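Local coordinates for protein PrgZ (PDB 4FAJ) that binds a peptide sex pheromone at the cell surface of Enterococcus faecalis as a membrane-anchored receptor and probably passes it on for import, at residues V58-V70 with V267-E279. Sequence-based numbering, arbitrary orientation. Where two conformers were deposited one is given.
Sequences VEQVATLTAGTPV and VSMDKINFQVVKE. With ZN (zinc ion), chain F.
Ala62 and Leu64 line one face of a parallel strand pair, 61-66 against 271-276, meeting Met269, Ile272 and Phe274. Leu64 reaches with CD1 to CG2 of Ile272 at 3.7 Å, while its CB lies oblique to the Phe274 ring, 4.2 Å from CE1. Met269, bent at chi2 and chi3 (-65° and -70°), curls its CE back to 3.8 Å from Ala62 CB. On the other face Thr63 OG1 lies 3.6 Å from Asn273 CB, and Thr65 CG2 meets CG2 of Val277, just beyond the strand end, at 3.7 Å. Asn273 sits at the middle of the ladder: its N gives a nearly straight bond to Ala62 O (2.8 Å, 174°), and its O receives Leu64 N. At the start, Asp270 N binds Gln60 O, and a water joins Gln60 N to Asp270 OD2. In this OppA-like protein of solute-binding family 5, the pair makes one edge of a mixed four-stranded sheet, 61-66 outermost there and 252-257 antiparallel beyond 271-276. Past Val277 N, which binds Ala66 O at 3.0 Å, the chain runs to Glu279, whose OE2 holds zinc at 2.0 Å together with Tyr301 and Glu421. After 61-66, Thr68 packs on an apolar side chain of the bound peptide.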
loop_
_atom_site.group_PDB
_atom_site.type_symbol
_atom_site.label_atom_id
_atom_site.label_comp_id
_atom_site.label_asym_id
_atom_site.label_seq_id
_atom_site.Cartn_x
_atom_site.Cartn_y
_atom_site.Cartn_z
ATOM N N VAL A 58 -34.350 -9.751 4.800
ATOM C CA VAL A 58 -33.201 -8.944 5.307
ATOM C C VAL A 58 -32.560 -8.135 4.179
ATOM O O VAL A 58 -32.076 -8.694 3.189
ATOM C CB VAL A 58 -32.149 -9.836 5.981
ATOM C CG1 VAL A 58 -30.967 -9.003 6.457
ATOM C CG2 VAL A 58 -32.777 -10.587 7.148
ATOM N N GLU A 59 -32.562 -6.815 4.339
ATOM C CA GLU A 59 -32.018 -5.920 3.335
ATOM C C GLU A 59 -30.511 -6.135 3.218
ATOM O O GLU A 59 -29.815 -6.245 4.228
ATOM C CB GLU A 59 -32.330 -4.466 3.696
ATOM C CG GLU A 59 -31.985 -3.476 2.602
ATOM C CD GLU A 59 -32.550 -2.092 2.861
ATOM O OE1 GLU A 59 -33.199 -1.538 1.949
ATOM O OE2 GLU A 59 -32.351 -1.561 3.976
ATOM N N GLN A 60 -30.013 -6.212 1.985
ATOM C CA GLN A 60 -28.588 -6.468 1.762
ATOM C C GLN A 60 -27.846 -5.145 1.651
ATOM O O GLN A 60 -27.412 -4.739 0.565
ATOM C CB GLN A 60 -28.369 -7.348 0.528
ATOM C CG GLN A 60 -29.049 -8.717 0.620
ATOM C CD GLN A 60 -28.488 -9.592 1.741
ATOM O OE1 GLN A 60 -29.188 -9.925 2.694
ATOM N NE2 GLN A 60 -27.227 -9.964 1.625
ATOM N N VAL A 61 -27.696 -4.475 2.790
ATOM C CA VAL A 61 -27.024 -3.180 2.853
ATOM C C VAL A 61 -26.168 -3.133 4.113
ATOM O O VAL A 61 -26.495 -3.768 5.115
ATOM C CB VAL A 61 -28.043 -2.011 2.847
ATOM C CG1 VAL A 61 -27.361 -0.687 3.161
ATOM C CG2 VAL A 61 -28.761 -1.936 1.505
ATOM N N ALA A 62 -25.062 -2.399 4.052
ATOM C CA ALA A 62 -24.181 -2.232 5.207
ATOM C C ALA A 62 -23.533 -0.871 5.156
ATOM O O ALA A 62 -23.430 -0.262 4.083
ATOM C CB ALA A 62 -23.100 -3.312 5.230
ATOM N N THR A 63 -23.077 -0.420 6.321
ATOM C CA THR A 63 -22.259 0.774 6.436
ATOM C C THR A 63 -20.955 0.373 7.119
ATOM O O THR A 63 -20.962 -0.084 8.262
ATOM C CB THR A 63 -22.981 1.878 7.221
ATOM O OG1 THR A 63 -24.200 2.205 6.545
ATOM C CG2 THR A 63 -22.117 3.122 7.323
ATOM N N LEU A 64 -19.854 0.532 6.393
ATOM C CA LEU A 64 -18.527 0.127 6.847
ATOM C C LEU A 64 -17.648 1.363 7.018
ATOM O O LEU A 64 -18.098 2.483 6.801
ATOM C CB LEU A 64 -17.896 -0.846 5.843
ATOM C CG LEU A 64 -18.740 -2.075 5.443
ATOM C CD1 LEU A 64 -18.000 -2.918 4.404
ATOM C CD2 LEU A 64 -19.120 -2.926 6.648
ATOM N N THR A 65 -16.393 1.161 7.412
ATOM C CA THR A 65 -15.533 2.278 7.752
ATOM C C THR A 65 -14.290 2.343 6.881
ATOM O O THR A 65 -13.886 1.357 6.265
ATOM C CB THR A 65 -15.113 2.237 9.239
ATOM O OG1 THR A 65 -14.309 1.081 9.487
ATOM C CG2 THR A 65 -16.336 2.199 10.136
ATOM N N ALA A 66 -13.675 3.520 6.878
ATOM C CA ALA A 66 -12.465 3.798 6.104
ATOM C C ALA A 66 -11.598 4.717 6.954
ATOM O O ALA A 66 -12.121 5.428 7.823
ATOM C CB ALA A 66 -12.829 4.484 4.779
ATOM N N GLY A 67 -10.292 4.721 6.697
ATOM C CA GLY A 67 -9.350 5.521 7.494
ATOM C C GLY A 67 -9.095 6.926 6.962
ATOM O O GLY A 67 -8.702 7.812 7.722
ATOM N N THR A 68 -9.301 7.130 5.655
ATOM C CA THR A 68 -9.109 8.442 5.018
ATOM C C THR A 68 -10.131 8.623 3.900
ATOM O O THR A 68 -10.758 7.649 3.493
ATOM C CB THR A 68 -7.706 8.584 4.362
ATOM O OG1 THR A 68 -7.665 7.824 3.143
ATOM C CG2 THR A 68 -6.559 8.144 5.303
ATOM N N PRO A 69 -10.286 9.863 3.385
ATOM C CA PRO A 69 -11.057 10.028 2.152
ATOM C C PRO A 69 -10.398 9.313 0.982
ATOM O O PRO A 69 -9.213 8.993 1.030
ATOM C CB PRO A 69 -11.049 11.540 1.920
ATOM C CG PRO A 69 -10.754 12.136 3.314
ATOM C CD PRO A 69 -9.797 11.157 3.896
ATOM N N VAL A 70 -11.181 9.048 -0.055
ATOM C CA VAL A 70 -10.652 8.503 -1.298
ATOM C C VAL A 70 -9.714 9.536 -1.895
ATOM O O VAL A 70 -10.033 10.714 -1.893
ATOM C CB VAL A 70 -11.797 8.181 -2.269
ATOM C CG1 VAL A 70 -11.265 7.914 -3.672
ATOM C CG2 VAL A 70 -12.602 6.978 -1.746
ATOM N N VAL A 267 -23.059 -11.696 -6.603
ATOM C CA VAL A 267 -23.105 -10.511 -5.766
ATOM C C VAL A 267 -24.477 -10.353 -5.103
ATOM O O VAL A 267 -25.491 -10.241 -5.793
ATOM C CB VAL A 267 -22.756 -9.251 -6.607
ATOM C CG1 VAL A 267 -22.683 -8.000 -5.728
ATOM C CG2 VAL A 267 -21.425 -9.463 -7.307
ATOM N N SER A 268 -24.503 -10.340 -3.772
ATOM C CA SER A 268 -25.767 -10.192 -3.020
ATOM C C SER A 268 -26.051 -8.773 -2.556
ATOM O O SER A 268 -27.200 -8.403 -2.421
ATOM C CB SER A 268 -25.786 -11.095 -1.789
ATOM O OG SER A 268 -25.555 -12.445 -2.139
ATOM N N MET A 269 -25.013 -7.989 -2.263
ATOM C CA MET A 269 -25.236 -6.674 -1.681
ATOM C C MET A 269 -25.842 -5.710 -2.699
ATOM O O MET A 269 -25.377 -5.622 -3.832
ATOM C CB MET A 269 -23.932 -6.093 -1.119
ATOM C CG MET A 269 -23.334 -6.903 0.024
ATOM S SD MET A 269 -24.352 -6.942 1.511
ATOM C CE MET A 269 -24.204 -5.263 2.115
ATOM N N ASP A 270 -26.880 -4.991 -2.275
ATOM C CA ASP A 270 -27.504 -3.945 -3.085
ATOM C C ASP A 270 -26.656 -2.685 -3.038
ATOM O O ASP A 270 -26.442 -2.024 -4.049
ATOM C CB ASP A 270 -28.891 -3.607 -2.549
ATOM C CG ASP A 270 -29.880 -4.768 -2.671
ATOM O OD1 ASP A 270 -29.684 -5.680 -3.503
ATOM O OD2 ASP A 270 -30.871 -4.754 -1.915
ATOM N N LYS A 271 -26.197 -2.342 -1.842
ATOM C CA LYS A 271 -25.252 -1.246 -1.681
ATOM C C LYS A 271 -24.495 -1.344 -0.374
ATOM O O LYS A 271 -24.946 -1.969 0.597
ATOM C CB LYS A 271 -25.926 0.125 -1.798
ATOM C CG LYS A 271 -27.151 0.310 -0.951
ATOM C CD LYS A 271 -27.597 1.798 -0.898
ATOM C CE LYS A 271 -27.171 2.445 0.426
ATOM N NZ LYS A 271 -27.207 3.950 0.447
ATOM N N ILE A 272 -23.324 -0.721 -0.384
ATOM C CA ILE A 272 -22.468 -0.627 0.772
ATOM C C ILE A 272 -22.089 0.839 0.917
ATOM O O ILE A 272 -21.635 1.458 -0.048
ATOM C CB ILE A 272 -21.195 -1.498 0.613
ATOM C CG1 ILE A 272 -21.542 -2.886 0.071
ATOM C CG2 ILE A 272 -20.456 -1.595 1.938
ATOM C CD1 ILE A 272 -20.329 -3.765 -0.206
ATOM N N ASN A 273 -22.319 1.385 2.106
ATOM C CA ASN A 273 -21.938 2.756 2.458
ATOM C C ASN A 273 -20.609 2.757 3.199
ATOM O O ASN A 273 -20.271 1.787 3.873
ATOM C CB ASN A 273 -23.024 3.395 3.336
ATOM C CG ASN A 273 -24.401 3.338 2.700
ATOM O OD1 ASN A 273 -25.314 2.666 3.204
ATOM N ND2 ASN A 273 -24.550 4.014 1.578
ATOM N N PHE A 274 -19.835 3.834 3.059
ATOM C CA PHE A 274 -18.567 3.962 3.779
ATOM C C PHE A 274 -18.527 5.287 4.534
ATOM O O PHE A 274 -19.015 6.298 4.028
ATOM C CB PHE A 274 -17.386 3.855 2.820
ATOM C CG PHE A 274 -17.281 2.510 2.156
ATOM C CD1 PHE A 274 -16.469 1.516 2.690
ATOM C CD2 PHE A 274 -18.026 2.227 1.019
ATOM C CE1 PHE A 274 -16.388 0.264 2.095
ATOM C CE2 PHE A 274 -17.945 0.976 0.414
ATOM C CZ PHE A 274 -17.125 -0.011 0.968
ATOM N N GLN A 275 -17.956 5.257 5.740
ATOM C CA GLN A 275 -17.797 6.429 6.590
ATOM C C GLN A 275 -16.370 6.482 7.123
ATOM O O GLN A 275 -15.895 5.508 7.697
ATOM C CB GLN A 275 -18.778 6.354 7.764
ATOM C CG GLN A 275 -18.494 7.342 8.890
ATOM C CD GLN A 275 -18.827 8.759 8.508
ATOM O OE1 GLN A 275 -19.978 9.068 8.216
ATOM N NE2 GLN A 275 -17.818 9.633 8.500
ATOM N N VAL A 276 -15.692 7.613 6.951
ATOM C CA VAL A 276 -14.350 7.776 7.497
ATOM C C VAL A 276 -14.452 7.896 9.020
ATOM O O VAL A 276 -15.287 8.639 9.535
ATOM C CB VAL A 276 -13.606 9.005 6.913
ATOM C CG1 VAL A 276 -12.246 9.171 7.577
ATOM C CG2 VAL A 276 -13.428 8.855 5.404
ATOM N N VAL A 277 -13.614 7.142 9.727
ATOM C CA VAL A 277 -13.536 7.211 11.187
ATOM C C VAL A 277 -12.126 7.630 11.602
ATOM O O VAL A 277 -11.153 6.927 11.326
ATOM C CB VAL A 277 -13.931 5.873 11.840
ATOM C CG1 VAL A 277 -13.741 5.919 13.383
ATOM C CG2 VAL A 277 -15.372 5.548 11.503
ATOM N N LYS A 278 -12.023 8.801 12.222
ATOM C CA LYS A 278 -10.744 9.314 12.699
ATOM C C LYS A 278 -10.649 9.227 14.223
ATOM O O LYS A 278 -9.542 9.178 14.775
ATOM C CB LYS A 278 -10.576 10.772 12.288
ATOM C CG LYS A 278 -10.721 11.073 10.785
ATOM C CD LYS A 278 -9.381 11.430 10.116
ATOM C CE LYS A 278 -9.472 12.694 9.267
ATOM N NZ LYS A 278 -9.003 13.901 9.987
ATOM N N GLU A 279 -11.802 9.222 14.894
ATOM C CA GLU A 279 -11.878 9.172 16.358
ATOM C C GLU A 279 -12.575 7.883 16.786
ATOM O O GLU A 279 -13.757 7.683 16.503
ATOM C CB GLU A 279 -12.628 10.391 16.900
ATOM C CG GLU A 279 -12.977 10.312 18.406
ATOM C CD GLU A 279 -11.792 9.990 19.275
ATOM O OE1 GLU A 279 -10.739 10.640 19.114
ATOM O OE2 GLU A 279 -11.895 9.080 20.137
HETATM ZN ZN ZN F . -10.417 8.772 21.437
HETATM O O HOH W 1 -31.831 -6.303 -0.095
#